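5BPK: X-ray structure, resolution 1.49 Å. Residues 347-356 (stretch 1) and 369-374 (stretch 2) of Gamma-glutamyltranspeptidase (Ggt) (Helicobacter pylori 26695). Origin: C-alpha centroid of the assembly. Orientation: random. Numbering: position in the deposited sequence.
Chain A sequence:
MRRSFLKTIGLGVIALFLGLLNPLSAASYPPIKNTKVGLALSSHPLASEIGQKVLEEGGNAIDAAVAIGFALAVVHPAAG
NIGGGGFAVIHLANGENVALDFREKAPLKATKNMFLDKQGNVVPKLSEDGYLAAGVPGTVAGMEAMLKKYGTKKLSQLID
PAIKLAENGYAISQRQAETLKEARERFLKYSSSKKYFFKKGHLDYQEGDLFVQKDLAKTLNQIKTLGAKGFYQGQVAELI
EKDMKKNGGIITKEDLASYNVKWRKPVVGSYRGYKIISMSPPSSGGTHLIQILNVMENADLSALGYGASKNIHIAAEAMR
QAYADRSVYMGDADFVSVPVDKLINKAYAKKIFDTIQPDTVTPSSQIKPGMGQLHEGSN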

ATOM      1  N   ALA A 347      25.471  -4.912   9.629  1.00 15.23           N
ATOM      2  CA  ALA A 347      26.271  -6.106   9.930  1.00 15.67           C
ATOM      3  C   ALA A 347      25.478  -7.396   9.678  1.00 14.45           C
ATOM      4  O   ALA A 347      26.027  -8.393   9.202  1.00 16.98           O
ATOM      5  CB  ALA A 347      26.809  -6.066  11.380  1.00 18.03           C
ATOM      6  N   TYR A 348      24.193  -7.388  10.013  1.00 14.35           N
ATOM      7  CA  TYR A 348      23.318  -8.517   9.703  1.00 12.54           C
ATOM      8  C   TYR A 348      23.200  -8.713   8.188  1.00 13.09           C
ATOM      9  O   TYR A 348      23.244  -9.839   7.683  1.00 15.46           O
ATOM     10  CB  TYR A 348      21.929  -8.288  10.338  1.00 13.45           C
ATOM     11  CG  TYR A 348      20.906  -9.377  10.043  1.00 13.46           C
ATOM     12  CD1 TYR A 348      21.213 -10.722  10.234  1.00 15.50           C
ATOM     13  CD2 TYR A 348      19.633  -9.059   9.587  1.00 12.02           C
ATOM     14  CE1 TYR A 348      20.290 -11.708   9.967  1.00 16.94           C
ATOM     15  CE2 TYR A 348      18.690 -10.047   9.322  1.00 12.71           C
ATOM     16  CZ  TYR A 348      19.021 -11.363   9.511  1.00 13.96           C
ATOM     17  OH  TYR A 348      18.114 -12.352   9.241  1.00 15.94           O
ATOM     18  N   ALA A 349      23.018  -7.609   7.473  1.00 14.28           N
ATOM     19  CA  ALA A 349      22.931  -7.646   6.015  1.00 12.59           C
ATOM     20  C   ALA A 349      24.214  -8.205   5.401  1.00 15.05           C
ATOM     21  O   ALA A 349      24.167  -8.948   4.421  1.00 16.29           O
ATOM     22  CB  ALA A 349      22.644  -6.256   5.460  1.00 14.64           C
ATOM     23  N   LYS A 350      25.356  -7.825   5.973  1.00 16.45           N
ATOM     24  CA  LYS A 350      26.652  -8.326   5.509  1.00 17.99           C
ATOM     25  C   LYS A 350      26.739  -9.850   5.703  1.00 16.75           C
ATOM     26  O   LYS A 350      27.210 -10.567   4.808  1.00 17.00           O
ATOM     27  CB  LYS A 350      27.807  -7.577   6.203  1.00 18.32           C
ATOM     28  CG  LYS A 350      29.230  -8.119   5.935  1.00 20.16           C
ATOM     29  CD  LYS A 350      29.584  -8.234   4.452  1.00 23.58           C
ATOM     30  CE  LYS A 350      31.081  -8.544   4.277  1.00 28.70           C
ATOM     31  NZ  LYS A 350      31.420  -9.079   2.935  1.00 30.47           N
ATOM     32  N   LYS A 351      26.282 -10.342   6.857  1.00 16.79           N
ATOM     33  CA  LYS A 351      26.224 -11.784   7.123  1.00 18.57           C
ATOM     34  C   LYS A 351      25.357 -12.522   6.100  1.00 17.34           C
ATOM     35  O   LYS A 351      25.718 -13.592   5.615  1.00 18.70           O
ATOM     36  CB  LYS A 351      25.711 -12.060   8.541  1.00 19.13           C
ATOM     37  CG  LYS A 351      26.752 -11.789   9.608  1.00 23.68           C
ATOM     38  CD  LYS A 351      26.251 -12.053  11.022  1.00 29.45           C
ATOM     39  CE  LYS A 351      27.233 -11.485  12.048  1.00 33.78           C
ATOM     40  NZ  LYS A 351      26.888 -11.827  13.455  1.00 36.02           N
ATOM     41  N   ILE A 352      24.218 -11.936   5.762  1.00 16.41           N
ATOM     42  CA  ILE A 352      23.369 -12.485   4.717  1.00 14.59           C
ATOM     43  C   ILE A 352      24.110 -12.500   3.375  1.00 15.47           C
ATOM     44  O   ILE A 352      24.203 -13.542   2.708  1.00 16.99           O
ATOM     45  CB  ILE A 352      22.045 -11.685   4.554  1.00 13.91           C
ATOM     46  CG1 ILE A 352      21.195 -11.757   5.830  1.00 14.48           C
ATOM     47  CG2 ILE A 352      21.253 -12.233   3.355  1.00 14.70           C
ATOM     48  CD1 ILE A 352      19.963 -10.823   5.824  1.00 12.53           C
ATOM     49  N   PHE A 353      24.672 -11.353   3.005  1.00 13.86           N
ATOM     50  CA  PHE A 353      25.411 -11.239   1.748  1.00 14.12           C
ATOM     51  C   PHE A 353      26.499 -12.320   1.618  1.00 16.53           C
ATOM     52  O   PHE A 353      26.641 -12.944   0.568  1.00 16.36           O
ATOM     53  CB  PHE A 353      26.021  -9.846   1.602  1.00 13.57           C
ATOM     54  CG  PHE A 353      26.770  -9.662   0.325  1.00 15.29           C
ATOM     55  CD1 PHE A 353      26.090  -9.436  -0.864  1.00 15.70           C
ATOM     56  CD2 PHE A 353      28.158  -9.744   0.302  1.00 17.78           C
ATOM     57  CE1 PHE A 353      26.771  -9.287  -2.046  1.00 19.31           C
ATOM     58  CE2 PHE A 353      28.853  -9.582  -0.880  1.00 16.80           C
ATOM     59  CZ  PHE A 353      28.162  -9.353  -2.058  1.00 20.35           C
ATOM     60  N   ASP A 354      27.230 -12.561   2.700  1.00 16.21           N
ATOM     61  CA  ASP A 354      28.370 -13.487   2.664  1.00 18.97           C
ATOM     62  C   ASP A 354      27.945 -14.948   2.445  1.00 19.64           C
ATOM     63  O   ASP A 354      28.783 -15.782   2.064  1.00 20.80           O
ATOM     64  CB  ASP A 354      29.220 -13.352   3.938  1.00 21.59           C
ATOM     65  CG  ASP A 354      30.031 -12.044   3.987  1.00 23.18           C
ATOM     66  OD1 ASP A 354      30.211 -11.383   2.941  1.00 22.04           O
ATOM     67  OD2 ASP A 354      30.513 -11.683   5.087  1.00 27.54           O
ATOM     68  N   THR A 355      26.664 -15.263   2.674  1.00 19.83           N
ATOM     69  CA  THR A 355      26.132 -16.609   2.393  1.00 19.85           C
ATOM     70  C   THR A 355      25.742 -16.821   0.919  1.00 20.81           C
ATOM     71  O   THR A 355      25.465 -17.952   0.495  1.00 22.63           O
ATOM     72  CB  THR A 355      24.901 -16.961   3.285  1.00 21.84           C
ATOM     73  OG1 THR A 355      23.762 -16.170   2.900  1.00 23.13           O
ATOM     74  CG2 THR A 355      25.215 -16.741   4.763  1.00 23.05           C
ATOM     75  N   ILE A 356      25.700 -15.743   0.143  1.00 20.92           N
ATOM     76  CA  ILE A 356      25.268 -15.829  -1.241  1.00 20.21           C
ATOM     77  C   ILE A 356      26.424 -16.356  -2.090  1.00 22.37           C
ATOM     78  O   ILE A 356      27.498 -15.755  -2.130  1.00 23.15           O
ATOM     79  CB  ILE A 356      24.755 -14.479  -1.774  1.00 19.24           C
ATOM     80  CG1 ILE A 356      23.641 -13.950  -0.867  1.00 16.20           C
ATOM     81  CG2 ILE A 356      24.264 -14.627  -3.209  1.00 20.37           C
ATOM     82  CD1 ILE A 356      23.190 -12.560  -1.188  1.00 15.02           C
TER
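Stretch 2 (369-374) PGMGQL

What shape does stretch 2 take as it passes the helix of stretch 1? It has no regular helix or strand. Three successive residues, Gly370, Met371 and Gly372, carry positive phi (70°, 58° and 69°) with small positive psi, so the chain curls in a left-handed sense before Gln373 returns to negative phi. Two backbone hydrogen bonds tie the curl together, Gly372 N to Pro369 O at 3.2 Å and Gln373 N to Gly370 O at 3.1 Å. With so short and bent a segment, no crossing angle is meaningful. A direction can still be read from the closest CA pairs: Met371 CA lies 7.9 Å from Ile352 CA, and Leu374 CA lies 8.2 Å from Tyr348 CA. As stretch 2 advances from Met371 to Leu374, its nearest partner therefore moves back by one helical turn, from Ile352 to Tyr348. These separations leave room for side chains between the two backbones.

Which residue of stretch 2 covers the most surface? It is Met371, whose CA-to-CB bond points toward the helix and which accounts for 97 Å² of the 322 Å² buried in total. Its side chain, with chi angles m, t and m, brings the terminal methyl among Tyr348, Lys351 and Ile352. Met371 CE is 3.2 Å from Tyr348 CE1, 3.3 Å from Lys351 CB and 3.4 Å from Ile352 CG1. The spacing i, i+3, i+4 places these three residues on neighbouring parts of the helical surface, so a single methyl can touch them all. The sulfur sits farther out, with Met371 SD 4.5 Å from Thr355 CG2, one turn further along the chain.

How does Tyr348 answer from the helix side? Its CA-to-CB bond runs sideways, but with chi1 at t the ring reaches stretch 2, and the residue gives 79 Å² to the contact. Leu374 lies over one face: its CD1 is 3.9 Å from the ring centroid and 10° off the ring normal, a CH-pi contact, and the same CD1 is 3.9 Å from Tyr348 CZ. Met371 CE approaches the ring obliquely. At the far end of the ring, Tyr348 OH comes within 3.2 Å of Gly370 CA; this hydroxyl is hydrogen-bonded elsewhere in the structure. A CB on Gly370 would point away from the helix and would clash with Leu374 CB within its own stretch, while the positive phi by itself favours glycine.

What happens at the more open margin of the contact? Lys351 and Gln373 are both exposed, both direct CA-to-CB toward the opposing stretch, and each loses 42 Å² to it. The lysine is extended beyond CB, with its last three chi angles all t, so its side chain spans from the methyl of Met371 near its base to the Gln373 side chain at its tip. Across the contact as a whole, the apolar packing centres on Met371 and the ring of Tyr348.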

ATOM      1  N   PRO A 369      14.814 -18.142   9.909  1.00 18.47           N
ATOM      2  CA  PRO A 369      14.606 -16.759  10.309  1.00 17.20           C
ATOM      3  C   PRO A 369      15.731 -16.230  11.219  1.00 16.81           C
ATOM      4  O   PRO A 369      16.140 -16.908  12.178  1.00 18.44           O
ATOM      5  CB  PRO A 369      13.277 -16.818  11.038  1.00 17.31           C
ATOM      6  CG  PRO A 369      12.558 -17.932  10.398  1.00 18.71           C
ATOM      7  CD  PRO A 369      13.590 -18.944  10.044  1.00 19.82           C
ATOM      8  N   GLY A 370      16.240 -15.047  10.881  1.00 16.63           N
ATOM      9  CA  GLY A 370      17.363 -14.430  11.570  1.00 16.96           C
ATOM     10  C   GLY A 370      18.698 -15.106  11.346  1.00 18.77           C
ATOM     11  O   GLY A 370      19.672 -14.762  12.012  1.00 19.26           O
ATOM     12  N   MET A 371      18.731 -16.047  10.394  1.00 19.03           N
ATOM     13  CA  MET A 371      19.860 -16.959  10.178  1.00 21.24           C
ATOM     14  C   MET A 371      20.174 -17.770  11.435  1.00 25.11           C
ATOM     15  O   MET A 371      21.283 -18.281  11.582  1.00 27.20           O
ATOM     16  CB  MET A 371      21.097 -16.197   9.684  1.00 22.32           C
ATOM     17  CG  MET A 371      20.855 -15.437   8.382  1.00 26.70           C
ATOM     18  SD  MET A 371      22.363 -14.824   7.627  1.00 30.52           S
ATOM     19  CE  MET A 371      22.630 -13.284   8.493  1.00 37.71           C
ATOM     20  N   GLY A 372      19.182 -17.890  12.322  1.00 26.23           N
ATOM     21  CA  GLY A 372      19.344 -18.570  13.606  1.00 28.13           C
ATOM     22  C   GLY A 372      20.237 -17.865  14.617  1.00 29.75           C
ATOM     23  O   GLY A 372      20.633 -18.471  15.614  1.00 31.02           O
ATOM     24  N   GLN A 373      20.549 -16.593  14.381  1.00 31.69           N
ATOM     25  CA  GLN A 373      21.492 -15.861  15.232  1.00 33.31           C
ATOM     26  C   GLN A 373      21.049 -14.433  15.593  1.00 33.27           C
ATOM     27  O   GLN A 373      21.848 -13.662  16.135  1.00 35.47           O
ATOM     28  CB  GLN A 373      22.885 -15.841  14.571  1.00 34.60           C
ATOM     29  CG  GLN A 373      22.948 -15.179  13.176  1.00 36.15           C
ATOM     30  CD  GLN A 373      23.059 -13.660  13.224  1.00 38.76           C
ATOM     31  OE1 GLN A 373      22.175 -12.941  12.744  1.00 39.98           O
ATOM     32  NE2 GLN A 373      24.146 -13.164  13.809  1.00 39.74           N
ATOM     33  N   LEU A 374      19.787 -14.084  15.329  1.00 31.51           N
ATOM     34  CA  LEU A 374      19.312 -12.712  15.568  1.00 31.43           C
ATOM     35  C   LEU A 374      19.292 -12.382  17.062  1.00 32.20           C
ATOM     36  O   LEU A 374      19.723 -11.301  17.471  1.00 33.72           O
ATOM     37  CB  LEU A 374      17.914 -12.487  14.969  1.00 30.09           C
ATOM     38  CG  LEU A 374      17.611 -11.044  14.557  1.00 28.91           C
ATOM     39  CD1 LEU A 374      18.357 -10.689  13.284  1.00 29.14           C
ATOM     40  CD2 LEU A 374      16.116 -10.837  14.378  1.00 26.24           C
TER